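Local atomic coordinates of eukaryotic peptide chain release factor GTP-binding subunit (PDB entry 1R5B), a protein that belongs to the translational GTPases related to elongation factor Tu, combining a P-loop GTP-binding domain with two beta-rich domains. Residues A[150-163]-A[202-214]. Numbering follows the deposited sequence.
Sequences LVISARRGEFEAGF and RYKECVDKLSMFL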
loop_
_atom_site.group_PDB
_atom_site.type_symbol
_atom_site.label_atom_id
_atom_site.label_comp_id
_atom_site.label_asym_id
_atom_site.label_seq_id
_atom_site.Cartn_x
_atom_site.Cartn_y
_atom_site.Cartn_z
ATOM N N LEU A 150 -18.097 -3.612 -1.261
ATOM C CA LEU A 150 -19.499 -3.944 -1.523
ATOM C C LEU A 150 -20.332 -3.336 -0.398
ATOM O O LEU A 150 -20.134 -3.677 0.759
ATOM C CB LEU A 150 -19.689 -5.465 -1.598
ATOM C CG LEU A 150 -21.109 -6.009 -1.748
ATOM C CD1 LEU A 150 -21.714 -5.569 -3.056
ATOM C CD2 LEU A 150 -21.099 -7.533 -1.664
ATOM N N VAL A 151 -21.241 -2.420 -0.735
ATOM C CA VAL A 151 -22.077 -1.744 0.265
ATOM C C VAL A 151 -23.436 -2.398 0.324
ATOM O O VAL A 151 -24.143 -2.454 -0.676
ATOM C CB VAL A 151 -22.225 -0.247 -0.038
ATOM C CG1 VAL A 151 -22.845 0.481 1.143
ATOM C CG2 VAL A 151 -20.850 0.365 -0.366
ATOM N N ILE A 152 -23.787 -2.912 1.499
ATOM C CA ILE A 152 -25.041 -3.635 1.713
ATOM C C ILE A 152 -25.900 -2.907 2.747
ATOM O O ILE A 152 -25.388 -2.436 3.755
ATOM C CB ILE A 152 -24.757 -5.073 2.193
ATOM C CG1 ILE A 152 -23.960 -5.862 1.142
ATOM C CG2 ILE A 152 -26.061 -5.806 2.515
ATOM C CD1 ILE A 152 -24.740 -6.244 -0.112
ATOM N N SER A 153 -27.200 -2.808 2.492
ATOM C CA SER A 153 -28.120 -2.220 3.452
ATOM C C SER A 153 -28.485 -3.237 4.522
ATOM O O SER A 153 -28.814 -4.382 4.209
ATOM C CB SER A 153 -29.399 -1.755 2.766
ATOM O OG SER A 153 -30.367 -1.386 3.732
ATOM N N ALA A 154 -28.452 -2.797 5.776
ATOM C CA ALA A 154 -28.809 -3.631 6.918
ATOM C C ALA A 154 -30.283 -3.488 7.285
ATOM O O ALA A 154 -30.785 -4.253 8.092
ATOM C CB ALA A 154 -27.942 -3.286 8.112
ATOM N N ARG A 155 -30.969 -2.505 6.709
ATOM C CA ARG A 155 -32.400 -2.310 6.956
ATOM C C ARG A 155 -33.202 -3.595 6.705
ATOM O O ARG A 155 -32.962 -4.290 5.725
ATOM C CB ARG A 155 -32.937 -1.190 6.062
ATOM C CG ARG A 155 -34.416 -0.823 6.284
ATOM C CD ARG A 155 -35.107 -0.242 5.054
ATOM N NE ARG A 155 -34.371 0.903 4.507
ATOM C CZ ARG A 155 -34.874 2.115 4.266
ATOM N NH1 ARG A 155 -36.155 2.406 4.517
ATOM N NH2 ARG A 155 -34.076 3.059 3.767
ATOM N N ARG A 156 -34.146 -3.903 7.589
ATOM C CA ARG A 156 -35.022 -5.058 7.393
ATOM C C ARG A 156 -35.869 -4.828 6.144
ATOM O O ARG A 156 -36.323 -3.705 5.893
ATOM C CB ARG A 156 -35.916 -5.283 8.624
ATOM C CG ARG A 156 -35.135 -5.687 9.877
ATOM C CD ARG A 156 -35.985 -6.136 11.072
ATOM N NE ARG A 156 -35.140 -6.257 12.258
ATOM C CZ ARG A 156 -34.317 -7.279 12.522
ATOM N NH1 ARG A 156 -34.229 -8.334 11.705
ATOM N NH2 ARG A 156 -33.573 -7.250 13.625
ATOM N N GLY A 157 -36.075 -5.887 5.364
ATOM C CA GLY A 157 -36.705 -5.769 4.055
ATOM C C GLY A 157 -35.706 -5.529 2.929
ATOM O O GLY A 157 -35.657 -6.298 1.980
ATOM N N GLU A 158 -34.891 -4.484 3.043
ATOM C CA GLU A 158 -33.976 -4.096 1.961
ATOM C C GLU A 158 -32.818 -5.093 1.775
ATOM O O GLU A 158 -32.531 -5.512 0.658
ATOM C CB GLU A 158 -33.431 -2.686 2.219
ATOM C CG GLU A 158 -33.080 -1.892 0.967
ATOM C CD GLU A 158 -32.347 -0.605 1.292
ATOM O OE1 GLU A 158 -31.697 -0.036 0.390
ATOM O OE2 GLU A 158 -32.408 -0.167 2.455
ATOM N N PHE A 159 -32.164 -5.443 2.881
ATOM C CA PHE A 159 -31.135 -6.489 2.932
ATOM C C PHE A 159 -31.580 -7.765 2.252
ATOM O O PHE A 159 -30.997 -8.189 1.279
ATOM C CB PHE A 159 -30.786 -6.811 4.393
ATOM C CG PHE A 159 -29.779 -7.901 4.546
ATOM C CD1 PHE A 159 -28.453 -7.678 4.211
ATOM C CD2 PHE A 159 -30.147 -9.147 5.024
ATOM C CE1 PHE A 159 -27.507 -8.675 4.345
ATOM C CE2 PHE A 159 -29.204 -10.155 5.163
ATOM C CZ PHE A 159 -27.876 -9.913 4.815
ATOM N N GLU A 160 -32.623 -8.367 2.802
ATOM C CA GLU A 160 -33.221 -9.598 2.304
ATOM C C GLU A 160 -33.552 -9.522 0.828
ATOM O O GLU A 160 -33.319 -10.479 0.100
ATOM C CB GLU A 160 -34.498 -9.909 3.097
ATOM C CG GLU A 160 -34.232 -10.610 4.426
ATOM C CD GLU A 160 -33.759 -9.684 5.571
ATOM O OE1 GLU A 160 -33.507 -8.477 5.374
ATOM O OE2 GLU A 160 -33.666 -10.185 6.707
ATOM N N ALA A 161 -34.076 -8.379 0.392
ATOM C CA ALA A 161 -34.542 -8.220 -0.985
ATOM C C ALA A 161 -33.429 -8.472 -2.005
ATOM O O ALA A 161 -33.682 -9.033 -3.074
ATOM C CB ALA A 161 -35.144 -6.839 -1.186
ATOM N N GLY A 162 -32.204 -8.071 -1.664
ATOM C CA GLY A 162 -31.057 -8.250 -2.536
ATOM C C GLY A 162 -30.729 -9.689 -2.887
ATOM O O GLY A 162 -30.083 -9.938 -3.914
ATOM N N PHE A 163 -31.166 -10.629 -2.044
ATOM C CA PHE A 163 -30.965 -12.066 -2.277
ATOM C C PHE A 163 -32.180 -12.771 -2.871
ATOM O O PHE A 163 -32.037 -13.873 -3.386
ATOM C CB PHE A 163 -30.594 -12.777 -0.980
ATOM C CG PHE A 163 -29.471 -12.135 -0.233
ATOM C CD1 PHE A 163 -29.726 -11.289 0.830
ATOM C CD2 PHE A 163 -28.158 -12.393 -0.580
ATOM C CE1 PHE A 163 -28.700 -10.707 1.533
ATOM C CE2 PHE A 163 -27.114 -11.808 0.111
ATOM C CZ PHE A 163 -27.387 -10.958 1.178
ATOM N N ARG A 202 -28.562 -8.125 14.368
ATOM C CA ARG A 202 -28.803 -7.796 12.967
ATOM C C ARG A 202 -27.503 -7.871 12.181
ATOM O O ARG A 202 -27.477 -8.379 11.064
ATOM C CB ARG A 202 -29.368 -6.377 12.836
ATOM C CG ARG A 202 -30.541 -6.233 11.889
ATOM C CD ARG A 202 -30.225 -6.474 10.407
ATOM N NE ARG A 202 -30.954 -7.644 9.918
ATOM C CZ ARG A 202 -31.644 -7.742 8.771
ATOM N NH1 ARG A 202 -31.718 -6.743 7.896
ATOM N NH2 ARG A 202 -32.273 -8.882 8.499
ATOM N N TYR A 203 -26.430 -7.354 12.774
ATOM C CA TYR A 203 -25.130 -7.300 12.114
ATOM C C TYR A 203 -24.613 -8.701 11.855
ATOM O O TYR A 203 -24.213 -9.020 10.742
ATOM C CB TYR A 203 -24.110 -6.530 12.963
ATOM C CG TYR A 203 -22.727 -6.497 12.354
ATOM C CD1 TYR A 203 -22.450 -5.701 11.253
ATOM C CD2 TYR A 203 -21.703 -7.280 12.864
ATOM C CE1 TYR A 203 -21.187 -5.681 10.684
ATOM C CE2 TYR A 203 -20.424 -7.257 12.300
ATOM C CZ TYR A 203 -20.174 -6.459 11.219
ATOM O OH TYR A 203 -18.911 -6.439 10.660
ATOM N N LYS A 204 -24.623 -9.519 12.903
ATOM C CA LYS A 204 -24.219 -10.918 12.825
ATOM C C LYS A 204 -25.090 -11.685 11.843
ATOM O O LYS A 204 -24.580 -12.517 11.103
ATOM C CB LYS A 204 -24.299 -11.602 14.202
ATOM C CG LYS A 204 -22.944 -11.855 14.865
ATOM C CD LYS A 204 -23.053 -12.907 15.991
ATOM C CE LYS A 204 -21.679 -13.307 16.548
ATOM N NZ LYS A 204 -20.749 -12.136 16.663
ATOM N N GLU A 205 -26.393 -11.400 11.841
ATOM C CA GLU A 205 -27.327 -12.047 10.926
ATOM C C GLU A 205 -27.018 -11.681 9.480
ATOM O O GLU A 205 -27.047 -12.541 8.613
ATOM C CB GLU A 205 -28.786 -11.675 11.247
ATOM C CG GLU A 205 -29.809 -12.406 10.380
ATOM C CD GLU A 205 -31.207 -11.844 10.489
ATOM O OE1 GLU A 205 -31.354 -10.698 10.958
ATOM O OE2 GLU A 205 -32.165 -12.553 10.099
ATOM N N CYS A 206 -26.715 -10.411 9.234
ATOM C CA CYS A 206 -26.390 -9.927 7.900
ATOM C C CYS A 206 -25.058 -10.486 7.413
ATOM O O CYS A 206 -24.917 -10.825 6.247
ATOM C CB CYS A 206 -26.346 -8.399 7.881
ATOM S SG CYS A 206 -27.973 -7.616 7.993
ATOM N N VAL A 207 -24.098 -10.602 8.321
ATOM C CA VAL A 207 -22.761 -11.072 7.981
ATOM C C VAL A 207 -22.808 -12.566 7.677
ATOM O O VAL A 207 -22.297 -12.990 6.657
ATOM C CB VAL A 207 -21.748 -10.778 9.120
ATOM C CG1 VAL A 207 -20.463 -11.611 8.978
ATOM C CG2 VAL A 207 -21.413 -9.312 9.134
ATOM N N ASP A 208 -23.431 -13.351 8.552
ATOM C CA ASP A 208 -23.533 -14.797 8.361
ATOM C C ASP A 208 -24.217 -15.148 7.036
ATOM O O ASP A 208 -23.805 -16.074 6.347
ATOM C CB ASP A 208 -24.302 -15.455 9.519
ATOM C CG ASP A 208 -23.576 -15.325 10.862
ATOM O OD1 ASP A 208 -22.512 -14.647 10.919
ATOM O OD2 ASP A 208 -24.001 -15.865 11.918
ATOM N N LYS A 209 -25.250 -14.395 6.687
ATOM C CA LYS A 209 -25.968 -14.615 5.446
ATOM C C LYS A 209 -25.096 -14.242 4.259
ATOM O O LYS A 209 -25.053 -14.971 3.273
ATOM C CB LYS A 209 -27.267 -13.802 5.436
ATOM C CG LYS A 209 -28.101 -13.918 4.161
ATOM C CD LYS A 209 -28.689 -15.307 3.983
ATOM C CE LYS A 209 -28.811 -15.707 2.508
ATOM N NZ LYS A 209 -30.026 -15.128 1.870
ATOM N N LEU A 210 -24.394 -13.112 4.351
ATOM C CA LEU A 210 -23.551 -12.665 3.249
ATOM C C LEU A 210 -22.401 -13.661 3.043
ATOM O O LEU A 210 -22.028 -13.986 1.918
ATOM C CB LEU A 210 -23.009 -11.258 3.499
ATOM C CG LEU A 210 -23.900 -10.129 3.001
ATOM C CD1 LEU A 210 -23.611 -8.870 3.770
ATOM C CD2 LEU A 210 -23.692 -9.884 1.521
ATOM N N SER A 211 -21.877 -14.165 4.149
ATOM C CA SER A 211 -20.776 -15.111 4.132
ATOM C C SER A 211 -21.154 -16.401 3.392
ATOM O O SER A 211 -20.418 -16.879 2.544
ATOM C CB SER A 211 -20.360 -15.412 5.568
ATOM O OG SER A 211 -19.260 -16.282 5.569
ATOM N N MET A 212 -22.316 -16.951 3.700
ATOM C CA MET A 212 -22.799 -18.129 2.980
ATOM C C MET A 212 -23.056 -17.815 1.495
ATOM O O MET A 212 -22.649 -18.566 0.618
ATOM C CB MET A 212 -24.049 -18.683 3.650
ATOM C CG MET A 212 -23.791 -19.234 5.051
ATOM S SD MET A 212 -22.504 -20.514 5.113
ATOM C CE MET A 212 -23.494 -21.926 4.996
ATOM N N PHE A 213 -23.668 -16.671 1.219
ATOM C CA PHE A 213 -24.124 -16.346 -0.125
ATOM C C PHE A 213 -22.957 -16.021 -1.054
ATOM O O PHE A 213 -22.939 -16.458 -2.194
ATOM C CB PHE A 213 -25.136 -15.194 -0.049
ATOM C CG PHE A 213 -25.663 -14.724 -1.382
ATOM C CD1 PHE A 213 -26.808 -15.270 -1.914
ATOM C CD2 PHE A 213 -25.033 -13.694 -2.070
ATOM C CE1 PHE A 213 -27.312 -14.824 -3.130
ATOM C CE2 PHE A 213 -25.526 -13.247 -3.281
ATOM C CZ PHE A 213 -26.669 -13.817 -3.810
ATOM N N LEU A 214 -21.983 -15.268 -0.549
ATOM C CA LEU A 214 -20.849 -14.811 -1.354
ATOM C C LEU A 214 -19.949 -15.973 -1.751
ATOM O O LEU A 214 -19.425 -16.015 -2.860
ATOM C CB LEU A 214 -20.036 -13.766 -0.598
ATOM C CG LEU A 214 -20.693 -12.388 -0.490
ATOM C CD1 LEU A 214 -19.875 -11.502 0.450
ATOM C CD2 LEU A 214 -20.833 -11.717 -1.852
#
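F159 is the knob of this contact, set among R202, C206, K209 and L210 of helix 200-218. The bond leaving its CA points at that helix, and CG, anti to the backbone N (chi1 178°), brings one ring face against C206. At the root, F159 CB rests 3.6 Å from R202 NH1. The ring is sandwiched: C206 SG sits over its centre, 3.6 Å from the centroid, as a sulfur-aromatic contact with CG, CD1 and CD2 all close by, while F163 CE1 covers the opposite face near the rim. Farther out, F159 CE1 meets L210 CD1 edge-on, CE2 and CZ run beside C206 CA with K209 CB at the edge, and F159 CZ reaches C206 O at 3.4 Å.

R202 closes one end. Kinked about CB-CG and CG-CD, it lays its guanidinium edge along two acceptors. NH1 donates to A154 O (2.7 Å, 164° at the hydrogen), from above the carbonyl plane. NH2 meets E160 OE2 on its syn side in a nearly coplanar salt bridge, short (2.6 Å) but bent. R202 NE and NH2 also grip E205 OE1; together these bonds should hold the guanidinium's rotation. At the other end, F163 turns its edge to the face of F213 in a T-shaped pair, planes 76° apart, with K209 NZ off-centre above the F163 ring. Deeper, I152 CG1 packs on L210 CD1.

Helix 200-218 lies in the beta-alpha-beta crossover from strand 184-189 to parallel strand 226-230, here packed against neighbouring strand 147-153 and the loop and short helix 158-161 that follow, as in the alpha/beta P-loop GTPase fold.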